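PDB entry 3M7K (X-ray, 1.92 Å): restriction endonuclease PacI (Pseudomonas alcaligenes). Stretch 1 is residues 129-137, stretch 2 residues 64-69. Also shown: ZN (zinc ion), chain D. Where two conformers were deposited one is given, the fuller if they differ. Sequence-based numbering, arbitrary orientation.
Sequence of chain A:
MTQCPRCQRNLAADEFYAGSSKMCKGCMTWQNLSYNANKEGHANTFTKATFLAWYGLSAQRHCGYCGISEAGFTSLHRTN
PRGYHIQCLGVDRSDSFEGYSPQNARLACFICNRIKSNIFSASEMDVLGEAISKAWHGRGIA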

ATOM      1  N   GLY A 129       7.861  -8.341  -2.318  1.00 37.62           N
ATOM      2  CA  GLY A 129       9.197  -7.720  -2.262  1.00 39.34           C
ATOM      3  C   GLY A 129      10.068  -7.952  -3.498  1.00 40.88           C
ATOM      4  O   GLY A 129      10.700  -7.000  -3.996  1.00 41.50           O
ATOM      5  N   GLU A 130      10.101  -9.191  -4.003  1.00 41.54           N
ATOM      6  CA  GLU A 130      10.872  -9.490  -5.214  0.50 42.05           C
ATOM      7  C   GLU A 130      10.346  -8.648  -6.375  1.00 41.88           C
ATOM      8  O   GLU A 130      11.135  -8.100  -7.146  1.00 41.79           O
ATOM      9  CB  GLU A 130      10.871 -10.993  -5.568  0.50 42.88           C
ATOM     10  CG  GLU A 130      11.892 -11.378  -6.661  0.50 44.53           C
ATOM     11  CD  GLU A 130      11.881 -12.863  -7.037  0.50 47.67           C
ATOM     12  OE1 GLU A 130      11.128 -13.656  -6.427  0.50 48.48           O
ATOM     13  OE2 GLU A 130      12.638 -13.244  -7.958  0.50 49.02           O
ATOM     14  N   ALA A 131       9.012  -8.513  -6.476  1.00 41.18           N
ATOM     15  CA  ALA A 131       8.394  -7.718  -7.540  1.00 39.73           C
ATOM     16  C   ALA A 131       8.720  -6.241  -7.409  1.00 39.16           C
ATOM     17  O   ALA A 131       8.918  -5.555  -8.406  1.00 39.62           O
ATOM     18  CB  ALA A 131       6.892  -7.929  -7.568  1.00 39.35           C
ATOM     19  N   ILE A 132       8.752  -5.748  -6.171  1.00 38.44           N
ATOM     20  CA  ILE A 132       9.130  -4.364  -5.891  1.00 37.66           C
ATOM     21  C   ILE A 132      10.614  -4.131  -6.207  1.00 38.77           C
ATOM     22  O   ILE A 132      10.966  -3.107  -6.781  1.00 37.92           O
ATOM     23  CB  ILE A 132       8.805  -3.980  -4.417  1.00 36.34           C
ATOM     24  CG1 ILE A 132       7.287  -4.004  -4.186  1.00 35.14           C
ATOM     25  CG2 ILE A 132       9.362  -2.594  -4.067  1.00 35.85           C
ATOM     26  CD1 ILE A 132       6.879  -4.123  -2.718  1.00 32.86           C
ATOM     27  N   SER A 133      11.464  -5.073  -5.794  1.00 40.31           N
ATOM     28  CA  SER A 133      12.907  -5.083  -6.159  1.00 42.67           C
ATOM     29  C   SER A 133      13.130  -4.955  -7.676  1.00 43.02           C
ATOM     30  O   SER A 133      14.056  -4.268  -8.108  1.00 43.57           O
ATOM     31  CB  SER A 133      13.600  -6.337  -5.610  1.00 43.11           C
ATOM     32  OG  SER A 133      15.007  -6.336  -5.860  1.00 46.81           O
ATOM     33  N   LYS A 134      12.264  -5.573  -8.484  1.00 43.49           N
ATOM     34  CA  LYS A 134      12.381  -5.465  -9.959  1.00 43.90           C
ATOM     35  C   LYS A 134      12.062  -4.050 -10.425  1.00 43.44           C
ATOM     36  O   LYS A 134      12.736  -3.534 -11.311  1.00 42.66           O
ATOM     37  CB  LYS A 134      11.502  -6.494 -10.679  1.00 44.26           C
ATOM     38  CG  LYS A 134      11.952  -7.919 -10.447  1.00 46.75           C
ATOM     39  CD  LYS A 134      10.874  -8.920 -10.793  1.00 48.54           C
ATOM     40  CE  LYS A 134      11.477 -10.310 -10.971  1.00 50.35           C
ATOM     41  NZ  LYS A 134      10.443 -11.297 -11.401  1.00 49.72           N
ATOM     42  N   ALA A 135      11.061  -3.408  -9.807  1.00 43.00           N
ATOM     43  CA  ALA A 135      10.801  -1.989 -10.086  1.00 43.11           C
ATOM     44  C   ALA A 135      12.034  -1.110  -9.805  1.00 43.85           C
ATOM     45  O   ALA A 135      12.395  -0.259 -10.629  1.00 43.63           O
ATOM     46  CB  ALA A 135       9.584  -1.472  -9.320  1.00 42.80           C
ATOM     47  N   TRP A 136      12.673  -1.319  -8.651  1.00 44.15           N
ATOM     48  CA  TRP A 136      13.857  -0.529  -8.294  1.00 44.57           C
ATOM     49  C   TRP A 136      14.992  -0.794  -9.290  1.00 46.45           C
ATOM     50  O   TRP A 136      15.559   0.155  -9.850  1.00 46.20           O
ATOM     51  CB  TRP A 136      14.337  -0.818  -6.867  1.00 43.59           C
ATOM     52  CG  TRP A 136      13.308  -0.638  -5.721  1.00 40.77           C
ATOM     53  CD1 TRP A 136      13.299  -1.324  -4.540  1.00 37.80           C
ATOM     54  CD2 TRP A 136      12.192   0.271  -5.659  1.00 38.74           C
ATOM     55  NE1 TRP A 136      12.255  -0.911  -3.756  1.00 37.75           N
ATOM     56  CE2 TRP A 136      11.556   0.064  -4.410  1.00 37.92           C
ATOM     57  CE3 TRP A 136      11.665   1.229  -6.533  1.00 39.66           C
ATOM     58  CZ2 TRP A 136      10.408   0.783  -4.008  1.00 37.25           C
ATOM     59  CZ3 TRP A 136      10.532   1.950  -6.141  1.00 39.13           C
ATOM     60  CH2 TRP A 136       9.912   1.718  -4.887  1.00 38.27           C
ATOM     61  N   HIS A 137      15.310  -2.075  -9.501  1.00 47.87           N
ATOM     62  CA  HIS A 137      16.388  -2.446 -10.418  0.50 49.05           C
ATOM     63  C   HIS A 137      16.099  -1.919 -11.818  1.00 49.35           C
ATOM     64  O   HIS A 137      17.025  -1.557 -12.553  1.00 50.16           O
ATOM     65  CB  HIS A 137      16.603  -3.961 -10.433  0.50 49.45           C
ATOM     66  CG  HIS A 137      17.202  -4.495  -9.169  0.50 50.90           C
ATOM     67  ND1 HIS A 137      16.913  -5.751  -8.680  0.50 52.27           N
ATOM     68  CD2 HIS A 137      18.066  -3.937  -8.286  0.50 52.02           C
ATOM     69  CE1 HIS A 137      17.579  -5.948  -7.555  0.50 52.79           C
ATOM     70  NE2 HIS A 137      18.285  -4.861  -7.293  0.50 52.80           N
TER
HETATM   71 ZN    ZN D 143      11.173  -2.308   0.667  1.00 23.82          ZN
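Stretch 2 64-69: GYCGIS

How does the loop of stretch 2 lie on the helix? Residues 64-69 form no regular helix or strand, while 129-137 is an uninterrupted run of helix. The loop comes closest at Cys66, whose CA lies 4.1 Å from the CA of Gly129. From there, the Cys66–Ile68 segment follows the helix face made by Gly129, Ile132, Ser133 and Trp136, so that later loop residues meet later helix residues. Gly67 bends the chain with a positive phi of 83°.

What makes room for so close an approach? Gly129 leaves a hollow in the helix surface, and the backbone of Tyr65 and Cys66 fills it. Gly129 CA lies 3.2 Å from Tyr65 O, and Cys66 CA lies 3.5 Å from Gly129 O, both as CA-H...O contacts. A CB on Gly129 would come 2.1 Å from Tyr65 O, a clash. The Tyr65 ring leads away from the helix.

Where does the Cys66 side chain go? It points toward the helix, with CB 3.7 Å from Ile132 CG2. Its SG binds the zinc ion at 2.3 Å, alongside three ligand atoms from elsewhere in the structure. The same sulfur sits at the edge of the Trp136 ring and accepts a weak hydrogen bond from Trp136 NE1 at 3.2 Å; within the loop, Ile68 N donates to Cys66 SG at 3.5 Å.

What covers the broad indole of Trp136? Ile68 does so over one face: its CD1 is 3.9 Å from the centroid of the five-membered ring, nearly along the ring normal, and its CB is 3.8 Å from Trp136 CD1. Beside this packing, Cys66 O approaches Ser133 CB to 3.1 Å, and one water joins Cys66 O (2.7 Å from the water oxygen) to Ser133 OG (2.9 Å from it).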

ATOM      1  N   GLY A  64      14.230  -5.755   4.173  1.00 36.94           N
ATOM      2  CA  GLY A  64      14.168  -7.213   4.177  1.00 36.96           C
ATOM      3  C   GLY A  64      13.157  -7.818   3.211  1.00 37.64           C
ATOM      4  O   GLY A  64      13.096  -9.044   3.075  1.00 37.56           O
ATOM      5  N   TYR A  65      12.352  -6.975   2.557  1.00 37.11           N
ATOM      6  CA  TYR A  65      11.427  -7.431   1.528  1.00 37.36           C
ATOM      7  C   TYR A  65      11.903  -7.127   0.123  1.00 37.85           C
ATOM      8  O   TYR A  65      11.975  -8.040  -0.697  1.00 38.43           O
ATOM      9  CB  TYR A  65      10.017  -6.864   1.737  1.00 37.44           C
ATOM     10  CG  TYR A  65       9.420  -7.364   3.017  1.00 36.96           C
ATOM     11  CD1 TYR A  65       9.164  -6.494   4.080  1.00 35.33           C
ATOM     12  CD2 TYR A  65       9.164  -8.737   3.192  1.00 36.25           C
ATOM     13  CE1 TYR A  65       8.620  -6.971   5.274  1.00 35.41           C
ATOM     14  CE2 TYR A  65       8.641  -9.223   4.380  1.00 34.94           C
ATOM     15  CZ  TYR A  65       8.368  -8.338   5.408  1.00 34.92           C
ATOM     16  OH  TYR A  65       7.853  -8.824   6.572  1.00 34.26           O
ATOM     17  N   CYS A  66      12.222  -5.863  -0.168  1.00 37.45           N
ATOM     18  CA  CYS A  66      12.605  -5.486  -1.540  1.00 37.58           C
ATOM     19  C   CYS A  66      14.106  -5.367  -1.757  1.00 38.18           C
ATOM     20  O   CYS A  66      14.552  -5.244  -2.899  1.00 38.36           O
ATOM     21  CB  CYS A  66      11.929  -4.182  -1.964  1.00 37.25           C
ATOM     22  SG  CYS A  66      12.555  -2.699  -1.110  1.00 36.24           S
ATOM     23  N   GLY A  67      14.877  -5.350  -0.674  1.00 38.27           N
ATOM     24  CA  GLY A  67      16.344  -5.320  -0.785  1.00 38.88           C
ATOM     25  C   GLY A  67      16.903  -3.930  -1.003  1.00 38.72           C
ATOM     26  O   GLY A  67      18.108  -3.755  -1.092  1.00 39.44           O
ATOM     27  N   ILE A  68      16.057  -2.910  -1.061  1.00 37.94           N
ATOM     28  CA  ILE A  68      16.599  -1.580  -1.314  1.00 37.49           C
ATOM     29  C   ILE A  68      17.508  -1.149  -0.144  1.00 37.22           C
ATOM     30  O   ILE A  68      17.209  -1.448   1.013  1.00 36.67           O
ATOM     31  CB  ILE A  68      15.496  -0.542  -1.591  1.00 37.51           C
ATOM     32  CG1 ILE A  68      16.109   0.699  -2.266  1.00 36.23           C
ATOM     33  CG2 ILE A  68      14.740  -0.162  -0.283  1.00 36.41           C
ATOM     34  CD1 ILE A  68      15.095   1.604  -2.887  1.00 35.38           C
ATOM     35  N   SER A  69      18.611  -0.470  -0.461  1.00 37.17           N
ATOM     36  CA  SER A  69      19.527   0.031   0.561  1.00 36.97           C
ATOM     37  C   SER A  69      18.926   1.297   1.156  1.00 36.63           C
ATOM     38  O   SER A  69      18.062   1.947   0.532  1.00 35.61           O
ATOM     39  CB  SER A  69      20.895   0.348  -0.046  1.00 37.43           C
ATOM     40  OG  SER A  69      20.793   1.464  -0.920  1.00 38.47           O
TER
HETATM   41  O   HOH W   1      16.387  -4.106  -4.555  1.00 63.68           O